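PDB 5Z6O: protease from Penicillium cyclopium, which cleaves peptide bonds as a subtilisin-type serine protease of the proteinase K kind, probably hydrolysing casein, gelatin and collagen type IV. Local coordinates for residues V37-D42 and K123-T128; W117-S122 and A150-S155; Y240-A243 and T248-S251. All blocks are in the same frame, centred on the assembly; numbering follows the deposited sequence.

In the fold
All three contacts lie within the subtilase fold, in which helices pack against a seven-stranded parallel sheet. Contacts 1 and 2 share helix 108-124 and have centres about 8 Å apart. Contact 1 packs the end of that helix and the following loop on strand 37-42 of the sheet. Contact 2 packs the same helix on helix 143-154. Their segments alternate along the chain, and the hydrogen bond from Y39 to D121 ties them directly. Contact 3 follows later, packing helix 227-245 on helix 249-259. Its centre is about 13 Å from contact 1 and 15 Å from contact 2, without touching either. The touching residues lie away from the active site, although strand 37-42 ends in D42, probably the charge-relay aspartate.

Contact 1 of 3, residues V37-D42 and K123-T128; sequences VIYGVD and KSRGAT
V37 meets the aliphatic part of R125: CG2, in the conformer given, lies 4.1 Å from R125 CD. The two side chains cross at about a right angle. The other methyl, CG1, sits 3.7 Å above one face of the Y39 ring, offset toward its rim. I38 is bonded to strand 93-98 through its backbone. At Y39, CG is anti to the carbonyl carbon (chi1 -64°), and the ring carries OH past the R125 chain. Y39 OH is 3.8 Å from R125 NE, a packing distance. The ring and guanidinium planes are 84° apart. The polar link between them is D121 OD2, which takes a hydrogen bond from Y39 OH and a salt bridge from R125 NE. E57 holds R125 NH2 in a second salt bridge.

Strand 37-42 lies between strands 93-98 and 131-135, and helix 108-124 makes the beta-alpha-beta crossover between those two. G126, after the helix, has positive phi. A127 N reaches back to S122 O and G126 N to K123 O (2.9 Å), the two bonds of a Schellman motif. At the far end of the strand, D42 matches the aspartate of the charge relay system.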
ATOM      1  N   VAL A  37      -3.700   4.142 -11.762  1.00 10.10           N
ATOM      2  CA  VAL A  37      -3.550   2.687 -11.773  0.59  9.78           C
ATOM      3  C   VAL A  37      -2.684   2.279 -10.590  1.00 13.44           C
ATOM      4  O   VAL A  37      -1.605   2.858 -10.372  1.00 11.96           O
ATOM      5  CB  VAL A  37      -2.919   2.212 -13.091  0.59 14.32           C
ATOM      6  CG1 VAL A  37      -2.731   0.697 -13.064  0.59 14.73           C
ATOM      7  CG2 VAL A  37      -3.799   2.658 -14.265  0.59 12.79           C
ATOM      8  N   ILE A  38      -3.145   1.297  -9.827  1.00  9.02           N
ATOM      9  CA  ILE A  38      -2.398   0.732  -8.709  1.00  7.92           C
ATOM     10  C   ILE A  38      -2.041  -0.707  -9.052  1.00  7.84           C
ATOM     11  O   ILE A  38      -2.934  -1.545  -9.234  1.00 12.55           O
ATOM     12  CB  ILE A  38      -3.208   0.771  -7.409  1.00  9.63           C
ATOM     13  CG1 ILE A  38      -3.536   2.217  -7.008  1.00 10.30           C
ATOM     14  CG2 ILE A  38      -2.397   0.125  -6.303  1.00 11.74           C
ATOM     15  CD1 ILE A  38      -4.620   2.321  -5.889  1.00 10.68           C
ATOM     16  N   TYR A  39      -0.747  -1.022  -9.059  1.00 10.35           N
ATOM     17  CA  TYR A  39      -0.317  -2.401  -9.264  1.00  9.58           C
ATOM     18  C   TYR A  39      -0.136  -3.080  -7.915  1.00 11.02           C
ATOM     19  O   TYR A  39       0.697  -2.652  -7.117  1.00 12.22           O
ATOM     20  CB  TYR A  39       1.003  -2.443 -10.034  1.00  6.77           C
ATOM     21  CG  TYR A  39       0.871  -1.878 -11.424  1.00 11.03           C
ATOM     22  CD1 TYR A  39       0.458  -2.696 -12.486  1.00 16.99           C
ATOM     23  CD2 TYR A  39       1.176  -0.530 -11.682  1.00 10.60           C
ATOM     24  CE1 TYR A  39       0.338  -2.203 -13.764  1.00 12.22           C
ATOM     25  CE2 TYR A  39       1.036  -0.014 -12.974  1.00 14.32           C
ATOM     26  CZ  TYR A  39       0.625  -0.868 -14.002  1.00 13.64           C
ATOM     27  OH  TYR A  39       0.507  -0.364 -15.266  1.00 17.91           O
ATOM     28  N   GLY A  40      -0.874  -4.159  -7.686  1.00  8.62           N
ATOM     29  CA  GLY A  40      -0.754  -4.940  -6.467  1.00  8.88           C
ATOM     30  C   GLY A  40       0.173  -6.109  -6.701  1.00 11.27           C
ATOM     31  O   GLY A  40      -0.178  -7.049  -7.419  1.00 12.36           O
ATOM     32  N   VAL A  41       1.379  -6.051  -6.141  1.00 10.27           N
ATOM     33  CA  VAL A  41       2.406  -7.063  -6.387  1.00  7.53           C
ATOM     34  C   VAL A  41       2.392  -8.006  -5.190  1.00 10.03           C
ATOM     35  O   VAL A  41       2.951  -7.692  -4.127  1.00 12.74           O
ATOM     36  CB  VAL A  41       3.783  -6.410  -6.583  1.00  8.14           C
ATOM     37  CG1 VAL A  41       4.859  -7.456  -6.803  1.00 11.61           C
ATOM     38  CG2 VAL A  41       3.761  -5.413  -7.763  1.00 12.10           C
ATOM     39  N   ASP A  42       1.736  -9.162  -5.326  1.00  8.80           N
ATOM     40  CA  ASP A  42       1.356  -9.933  -4.147  1.00  9.13           C
ATOM     41  C   ASP A  42       0.930 -11.341  -4.561  1.00  8.54           C
ATOM     42  O   ASP A  42       1.418 -11.854  -5.577  1.00 10.48           O
ATOM     43  CB  ASP A  42       0.235  -9.187  -3.406  1.00  9.89           C
ATOM     44  CG  ASP A  42       0.230  -9.433  -1.928  1.00 20.45           C
ATOM     45  OD1 ASP A  42       0.146 -10.615  -1.521  1.00 13.93           O
ATOM     46  OD2 ASP A  42       0.275  -8.430  -1.173  1.00 16.93           O
ATOM     47  N   LYS A 123       4.094   2.050 -18.893  1.00 19.91           N
ATOM     48  CA  LYS A 123       4.479   2.805 -20.090  1.00 22.56           C
ATOM     49  C   LYS A 123       3.442   2.625 -21.203  1.00 26.20           C
ATOM     50  O   LYS A 123       2.967   3.607 -21.786  1.00 27.68           O
ATOM     51  CB  LYS A 123       5.879   2.386 -20.574  1.00 23.79           C
ATOM     52  CG  LYS A 123       6.984   2.800 -19.617  1.00 28.33           C
ATOM     53  CD  LYS A 123       8.365   2.642 -20.238  1.00 46.25           C
ATOM     54  CE  LYS A 123       9.478   2.974 -19.234  1.00 52.66           C
ATOM     55  NZ  LYS A 123       9.236   4.289 -18.525  1.00 48.77           N
ATOM     56  N   SER A 124       3.036   1.379 -21.473  1.00 21.14           N
ATOM     57  CA  SER A 124       2.089   1.130 -22.553  0.54 23.38           C
ATOM     58  C   SER A 124       0.766   1.855 -22.336  1.00 32.28           C
ATOM     59  O   SER A 124       0.140   2.293 -23.304  1.00 34.02           O
ATOM     60  CB  SER A 124       1.855  -0.371 -22.702  0.54 26.05           C
ATOM     61  OG  SER A 124       3.075  -1.036 -22.969  0.54 31.54           O
ATOM     62  N   ARG A 125       0.325   1.996 -21.076  1.00 19.96           N
ATOM     63  CA  ARG A 125      -0.912   2.699 -20.725  1.00 24.58           C
ATOM     64  C   ARG A 125      -0.784   4.215 -20.763  1.00 25.28           C
ATOM     65  O   ARG A 125      -1.790   4.905 -20.580  1.00 35.36           O
ATOM     66  CB  ARG A 125      -1.376   2.336 -19.310  1.00 20.31           C
ATOM     67  CG  ARG A 125      -1.947   0.975 -19.121  1.00 30.02           C
ATOM     68  CD  ARG A 125      -2.405   0.834 -17.668  1.00 22.36           C
ATOM     69  NE  ARG A 125      -2.645  -0.562 -17.387  1.00 26.83           N
ATOM     70  CZ  ARG A 125      -3.840  -1.075 -17.163  1.00 33.90           C
ATOM     71  NH1 ARG A 125      -4.898  -0.277 -17.146  1.00 31.74           N
ATOM     72  NH2 ARG A 125      -3.968  -2.375 -16.944  1.00 36.12           N
ATOM     73  N   GLY A 126       0.418   4.740 -20.946  1.00 19.37           N
ATOM     74  CA  GLY A 126       0.675   6.151 -20.775  1.00 24.42           C
ATOM     75  C   GLY A 126       0.531   6.638 -19.351  1.00 30.36           C
ATOM     76  O   GLY A 126       0.179   7.802 -19.145  1.00 24.06           O
ATOM     77  N   ALA A 127       0.783   5.779 -18.357  1.00 21.79           N
ATOM     78  CA  ALA A 127       0.584   6.126 -16.944  1.00 19.49           C
ATOM     79  C   ALA A 127       1.879   6.543 -16.247  1.00 24.48           C
ATOM     80  O   ALA A 127       1.913   6.662 -15.011  1.00 21.77           O
ATOM     81  CB  ALA A 127      -0.067   4.956 -16.200  1.00 20.31           C
ATOM     82  N   THR A 128       2.940   6.782 -17.005  1.00 24.25           N
ATOM     83  CA  THR A 128       4.192   7.222 -16.407  1.00 20.65           C
ATOM     84  C   THR A 128       3.991   8.510 -15.623  1.00 24.34           C
ATOM     85  O   THR A 128       3.427   9.478 -16.136  1.00 20.28           O
ATOM     86  CB  THR A 128       5.237   7.428 -17.499  1.00 24.55           C
ATOM     87  OG1 THR A 128       5.427   6.189 -18.190  1.00 25.97           O
ATOM     88  CG2 THR A 128       6.557   7.895 -16.897  1.00 20.90           C
TER

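Contact 2 of 3, residues W117-S122 and A150-S155; sequences WAVKDS and ANVVRS
V119 reaches V152 of helix 143-154 and S155 just after its end because its methyls fork. CG1 is anti to the backbone N (chi1 164°), while CG2 is anti to the carbonyl carbon. CG2 meets V152 CG2 at 4.0 Å, and the V152 methyl also stands anti to its carbonyl carbon. These two valine side chains cross obliquely. CG1 goes to S155 instead, and touches S155 CB at 3.7 Å. S155 OG is also close to this methyl, although its bonding lies within its own segment.

That hydroxyl sits beside the backbone N of S155 (chi1 -57°) and donates to N151 O at 2.8 Å. The C=O...OG angle is 152°. S155 N also donates to N151 O, at 3.0 Å. The two donors grip this oxygen from opposite faces of its carbonyl plane. The OG bond holds the rotation of the S155 side chain at the end of helix 143-154, with CB turned to V119.

On the other helix, S122 OG donates back to V119 O at 2.7 Å. A water then joins the two segments. It donates to S122 OG at 2.9 Å and to S155 O at 2.9 Å. S122 is deposited in two conformers, and this link belongs to the one given. The water bridge lies beside the V119 contacts with V152 and S155.

The two helices run in roughly the same direction over the parallel sheet. A118 and V152 both rest on M133 of strand 131-135, and S122 and V152 both touch V157 of strand 157-162. M115, one turn earlier on helix 108-124, also packs on V152.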
ATOM      1  N   TRP A 117       7.274  -6.471 -15.446  1.00 13.93           N
ATOM      2  CA  TRP A 117       6.046  -6.476 -16.243  1.00 15.69           C
ATOM      3  C   TRP A 117       5.223  -5.227 -15.978  1.00 18.29           C
ATOM      4  O   TRP A 117       4.706  -4.586 -16.913  1.00 14.85           O
ATOM      5  CB  TRP A 117       5.221  -7.725 -15.940  1.00 17.18           C
ATOM      6  CG  TRP A 117       3.953  -7.759 -16.720  1.00 19.43           C
ATOM      7  CD1 TRP A 117       3.739  -8.389 -17.917  1.00 23.10           C
ATOM      8  CD2 TRP A 117       2.717  -7.099 -16.380  1.00 14.23           C
ATOM      9  NE1 TRP A 117       2.440  -8.152 -18.349  1.00 22.25           N
ATOM     10  CE2 TRP A 117       1.793  -7.367 -17.422  1.00 17.35           C
ATOM     11  CE3 TRP A 117       2.305  -6.313 -15.305  1.00 17.05           C
ATOM     12  CZ2 TRP A 117       0.488  -6.870 -17.412  1.00 20.00           C
ATOM     13  CZ3 TRP A 117       0.987  -5.823 -15.289  1.00 14.64           C
ATOM     14  CH2 TRP A 117       0.104  -6.100 -16.340  1.00 19.50           C
ATOM     15  N   ALA A 118       5.104  -4.850 -14.702  1.00 13.77           N
ATOM     16  CA  ALA A 118       4.258  -3.708 -14.361  1.00 10.61           C
ATOM     17  C   ALA A 118       4.817  -2.405 -14.925  1.00 13.55           C
ATOM     18  O   ALA A 118       4.057  -1.522 -15.364  1.00 14.76           O
ATOM     19  CB  ALA A 118       4.099  -3.643 -12.845  1.00 11.23           C
ATOM     20  N   VAL A 119       6.140  -2.236 -14.878  1.00 12.34           N
ATOM     21  CA  VAL A 119       6.728  -1.010 -15.433  1.00 15.29           C
ATOM     22  C   VAL A 119       6.421  -0.912 -16.931  1.00 14.88           C
ATOM     23  O   VAL A 119       6.028   0.153 -17.440  1.00 17.49           O
ATOM     24  CB  VAL A 119       8.247  -0.969 -15.173  1.00 18.77           C
ATOM     25  CG1 VAL A 119       8.891   0.092 -16.084  1.00 18.77           C
ATOM     26  CG2 VAL A 119       8.558  -0.671 -13.673  1.00 18.87           C
ATOM     27  N   LYS A 120       6.591  -2.025 -17.654  1.00 17.31           N
ATOM     28  CA  LYS A 120       6.262  -2.034 -19.086  1.00 16.36           C
ATOM     29  C   LYS A 120       4.804  -1.680 -19.321  1.00 17.05           C
ATOM     30  O   LYS A 120       4.473  -0.897 -20.220  1.00 20.72           O
ATOM     31  CB  LYS A 120       6.548  -3.407 -19.691  1.00 18.85           C
ATOM     32  CG  LYS A 120       7.987  -3.602 -20.119  1.00 42.15           C
ATOM     33  CD  LYS A 120       8.140  -4.888 -20.924  1.00 51.17           C
ATOM     34  CE  LYS A 120       9.584  -5.086 -21.348  1.00 75.31           C
ATOM     35  NZ  LYS A 120      10.474  -5.188 -20.159  1.00 53.29           N
ATOM     36  N   ASP A 121       3.907  -2.277 -18.533  1.00 19.83           N
ATOM     37  CA  ASP A 121       2.484  -2.001 -18.687  1.00 18.77           C
ATOM     38  C   ASP A 121       2.162  -0.538 -18.418  1.00 18.26           C
ATOM     39  O   ASP A 121       1.335   0.069 -19.107  1.00 18.27           O
ATOM     40  CB  ASP A 121       1.679  -2.905 -17.754  1.00 12.73           C
ATOM     41  CG  ASP A 121       0.194  -2.786 -17.987  1.00 24.02           C
ATOM     42  OD1 ASP A 121      -0.299  -3.350 -18.989  1.00 20.19           O
ATOM     43  OD2 ASP A 121      -0.475  -2.126 -17.170  1.00 16.90           O
ATOM     44  N   SER A 122       2.806   0.057 -17.416  1.00 15.14           N
ATOM     45  CA  SER A 122       2.512   1.446 -17.113  0.64 13.95           C
ATOM     46  C   SER A 122       2.958   2.356 -18.252  1.00 19.29           C
ATOM     47  O   SER A 122       2.272   3.329 -18.562  1.00 18.99           O
ATOM     48  CB  SER A 122       3.171   1.845 -15.796  0.64 17.43           C
ATOM     49  OG  SER A 122       4.574   1.869 -15.906  0.64 18.05           O
ATOM     50  N   ALA A 150      14.424   0.391  -7.135  1.00 13.67           N
ATOM     51  CA  ALA A 150      14.842   1.725  -7.544  1.00 12.39           C
ATOM     52  C   ALA A 150      14.486   1.975  -8.998  1.00 13.27           C
ATOM     53  O   ALA A 150      14.127   3.091  -9.369  1.00 17.76           O
ATOM     54  CB  ALA A 150      16.350   1.930  -7.330  1.00 14.55           C
ATOM     55  N   ASN A 151      14.596   0.952  -9.842  1.00 16.01           N
ATOM     56  CA  ASN A 151      14.235   1.127 -11.241  1.00 19.67           C
ATOM     57  C   ASN A 151      12.742   1.402 -11.409  1.00 20.59           C
ATOM     58  O   ASN A 151      12.341   2.152 -12.312  1.00 14.88           O
ATOM     59  CB  ASN A 151      14.636  -0.115 -12.035  1.00 20.04           C
ATOM     60  CG  ASN A 151      14.330   0.027 -13.500  1.00 34.15           C
ATOM     61  OD1 ASN A 151      14.908   0.880 -14.172  1.00 32.15           O
ATOM     62  ND2 ASN A 151      13.396  -0.777 -14.001  1.00 36.63           N
ATOM     63  N   VAL A 152      11.892   0.752 -10.604  1.00 12.39           N
ATOM     64  CA  VAL A 152      10.456   1.065 -10.670  1.00  9.26           C
ATOM     65  C   VAL A 152      10.247   2.559 -10.484  1.00 10.88           C
ATOM     66  O   VAL A 152       9.495   3.204 -11.237  1.00 14.09           O
ATOM     67  CB  VAL A 152       9.672   0.256  -9.612  1.00 12.01           C
ATOM     68  CG1 VAL A 152       8.176   0.706  -9.507  1.00  8.68           C
ATOM     69  CG2 VAL A 152       9.745  -1.211  -9.942  1.00 11.30           C
ATOM     70  N   VAL A 153      10.853   3.113  -9.432  1.00 12.90           N
ATOM     71  CA  VAL A 153      10.608   4.523  -9.122  1.00 11.64           C
ATOM     72  C   VAL A 153      11.195   5.416 -10.214  1.00 16.09           C
ATOM     73  O   VAL A 153      10.573   6.390 -10.650  1.00 14.33           O
ATOM     74  CB  VAL A 153      11.184   4.855  -7.734  1.00 16.49           C
ATOM     75  CG1 VAL A 153      11.023   6.364  -7.422  1.00 16.99           C
ATOM     76  CG2 VAL A 153      10.470   4.051  -6.673  1.00 11.16           C
ATOM     77  N   ARG A 154      12.394   5.080 -10.688  1.00 13.42           N
ATOM     78  CA  ARG A 154      13.032   5.883 -11.733  1.00 18.66           C
ATOM     79  C   ARG A 154      12.216   5.874 -13.023  1.00 17.73           C
ATOM     80  O   ARG A 154      12.292   6.824 -13.810  1.00 21.40           O
ATOM     81  CB  ARG A 154      14.443   5.353 -11.992  1.00 21.39           C
ATOM     82  CG  ARG A 154      15.416   6.421 -12.399  1.00 44.01           C
ATOM     83  CD  ARG A 154      16.796   5.841 -12.740  1.00 54.29           C
ATOM     84  NE  ARG A 154      17.274   4.808 -11.815  1.00 56.19           N
ATOM     85  CZ  ARG A 154      17.723   5.031 -10.575  1.00 65.04           C
ATOM     86  NH1 ARG A 154      18.148   4.009  -9.835  1.00 59.42           N
ATOM     87  NH2 ARG A 154      17.744   6.261 -10.059  1.00 46.88           N
ATOM     88  N   SER A 155      11.406   4.832 -13.239  1.00 13.28           N
ATOM     89  CA  SER A 155      10.556   4.702 -14.426  1.00 16.60           C
ATOM     90  C   SER A 155       9.197   5.373 -14.278  1.00 14.29           C
ATOM     91  O   SER A 155       8.340   5.169 -15.144  1.00 21.22           O
ATOM     92  CB  SER A 155      10.333   3.239 -14.763  1.00 20.18           C
ATOM     93  OG  SER A 155      11.584   2.628 -14.952  1.00 20.01           O
TER
HETATM   94  O   HOH W   1       5.894   4.383 -16.512  1.00 22.20           O

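Contact 3 of 3, residues Y240-A243 and T248-S251; sequences YLMA and TTSS
This contact joins two consecutive helices of the subtilase fold, 227-245 and 249-259, across the short loop between them. The first helix carries near its start S228, which matches the charge-relay serine and lines the pocket of the bound phenylmethanesulfonic acid. The contact lies toward the other end of that helix, away from the active site, and is plain packing.

M242 carries it from the first helix. Its CG is anti to the carbonyl carbon (chi1 -73°), and the chain is extended beyond CG. This full stretch brings the terminal methyl CE to the start of the second helix. There M242 CE lies 3.6 Å from T249 CA. M242 CE is also 4.3 Å from T248 C. M242 and T249 meet at an oblique angle. The CB of T249 points away overall, but its methyl is swung back to M242. CG2 is anti to the carbonyl carbon, and OG1 sits between the backbone N and the carbonyl carbon (chi1 59°).

T248 O accepts a bond from S251 N at 3.0 Å, at the weakly bonded start of the second helix. Around the pair, F158 of strand 157-162 touches both M242 and T249, and I36 packs on M242. L241 extends the joint by packing on I256 of the second helix. The tightest point is the methyl pair M242 CE and T249 CG2, at 3.5 Å, shorter than usual van der Waals contact.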
ATOM      1  N   TYR A 240      -4.798   8.798  -4.412  1.00  8.94           N
ATOM      2  CA  TYR A 240      -5.688   9.894  -4.056  1.00  7.44           C
ATOM      3  C   TYR A 240      -5.042  11.260  -4.313  1.00  9.58           C
ATOM      4  O   TYR A 240      -5.652  12.154  -4.918  1.00 11.31           O
ATOM      5  CB  TYR A 240      -6.051   9.711  -2.598  1.00  8.12           C
ATOM      6  CG  TYR A 240      -6.855  10.812  -1.994  1.00  7.89           C
ATOM      7  CD1 TYR A 240      -8.218  10.925  -2.259  1.00 11.71           C
ATOM      8  CD2 TYR A 240      -6.258  11.732  -1.165  1.00  7.85           C
ATOM      9  CE1 TYR A 240      -8.967  11.959  -1.694  1.00 11.91           C
ATOM     10  CE2 TYR A 240      -7.009  12.761  -0.545  1.00  8.27           C
ATOM     11  CZ  TYR A 240      -8.339  12.860  -0.839  1.00 11.94           C
ATOM     12  OH  TYR A 240      -9.035  13.868  -0.242  1.00 10.42           O
ATOM     13  N   LEU A 241      -3.799  11.452  -3.844  1.00  7.27           N
ATOM     14  CA  LEU A 241      -3.183  12.766  -3.984  1.00  7.91           C
ATOM     15  C   LEU A 241      -2.811  13.045  -5.430  1.00 12.03           C
ATOM     16  O   LEU A 241      -2.837  14.205  -5.860  1.00 10.42           O
ATOM     17  CB  LEU A 241      -1.941  12.870  -3.088  1.00  9.47           C
ATOM     18  CG  LEU A 241      -2.293  12.912  -1.601  1.00 10.88           C
ATOM     19  CD1 LEU A 241      -1.019  12.835  -0.742  1.00 13.83           C
ATOM     20  CD2 LEU A 241      -3.045  14.198  -1.296  1.00 14.24           C
ATOM     21  N   MET A 242      -2.439  12.012  -6.187  1.00  9.30           N
ATOM     22  CA  MET A 242      -2.162  12.207  -7.603  1.00 10.46           C
ATOM     23  C   MET A 242      -3.389  12.722  -8.329  1.00 15.98           C
ATOM     24  O   MET A 242      -3.293  13.647  -9.140  1.00 14.10           O
ATOM     25  CB  MET A 242      -1.699  10.896  -8.261  1.00 12.04           C
ATOM     26  CG  MET A 242      -0.291  10.514  -7.859  1.00 13.71           C
ATOM     27  SD  MET A 242       0.071   8.832  -8.519  1.00 14.85           S
ATOM     28  CE  MET A 242       1.746   8.705  -7.906  1.00 14.81           C
ATOM     29  N   ALA A 243      -4.551  12.113  -8.070  1.00 11.63           N
ATOM     30  CA  ALA A 243      -5.742  12.538  -8.799  1.00  9.92           C
ATOM     31  C   ALA A 243      -6.268  13.862  -8.265  1.00 20.00           C
ATOM     32  O   ALA A 243      -6.894  14.608  -9.018  1.00 19.12           O
ATOM     33  CB  ALA A 243      -6.833  11.467  -8.730  1.00  9.94           C
ATOM     34  N   THR A 248       3.275  14.167  -8.826  1.00 17.36           N
ATOM     35  CA  THR A 248       3.806  13.092  -9.662  1.00 15.67           C
ATOM     36  C   THR A 248       4.416  11.982  -8.795  1.00 14.37           C
ATOM     37  O   THR A 248       4.720  12.171  -7.611  1.00 15.09           O
ATOM     38  CB  THR A 248       4.871  13.636 -10.615  1.00 20.70           C
ATOM     39  OG1 THR A 248       5.819  14.383  -9.841  1.00 19.94           O
ATOM     40  CG2 THR A 248       4.227  14.547 -11.664  1.00 25.63           C
ATOM     41  N   THR A 249       4.615  10.813  -9.418  1.00 13.56           N
ATOM     42  CA  THR A 249       5.167   9.662  -8.699  1.00 14.34           C
ATOM     43  C   THR A 249       6.469   9.988  -7.960  1.00 13.88           C
ATOM     44  O   THR A 249       6.673   9.541  -6.830  1.00 16.54           O
ATOM     45  CB  THR A 249       5.416   8.498  -9.659  1.00 14.96           C
ATOM     46  OG1 THR A 249       6.324   8.901 -10.693  1.00 34.66           O
ATOM     47  CG2 THR A 249       4.154   8.003 -10.293  1.00 15.12           C
ATOM     48  N   SER A 250       7.368  10.768  -8.574  1.00 18.08           N
ATOM     49  CA  SER A 250       8.661  11.031  -7.939  1.00 17.96           C
ATOM     50  C   SER A 250       8.548  11.903  -6.693  1.00 13.95           C
ATOM     51  O   SER A 250       9.420  11.819  -5.825  1.00 21.78           O
ATOM     52  CB  SER A 250       9.639  11.666  -8.952  1.00 22.15           C
ATOM     53  OG  SER A 250       9.088  12.833  -9.562  1.00 34.44           O
ATOM     54  N   SER A 251       7.479  12.690  -6.547  1.00 13.67           N
ATOM     55  CA  SER A 251       7.314  13.602  -5.415  1.00 14.07           C
ATOM     56  C   SER A 251       6.294  13.111  -4.385  1.00 13.28           C
ATOM     57  O   SER A 251       6.075  13.786  -3.360  1.00 16.11           O
ATOM     58  CB  SER A 251       6.906  15.000  -5.925  1.00 19.14           C
ATOM     59  OG  SER A 251       8.014  15.638  -6.591  1.00 31.58           O
TER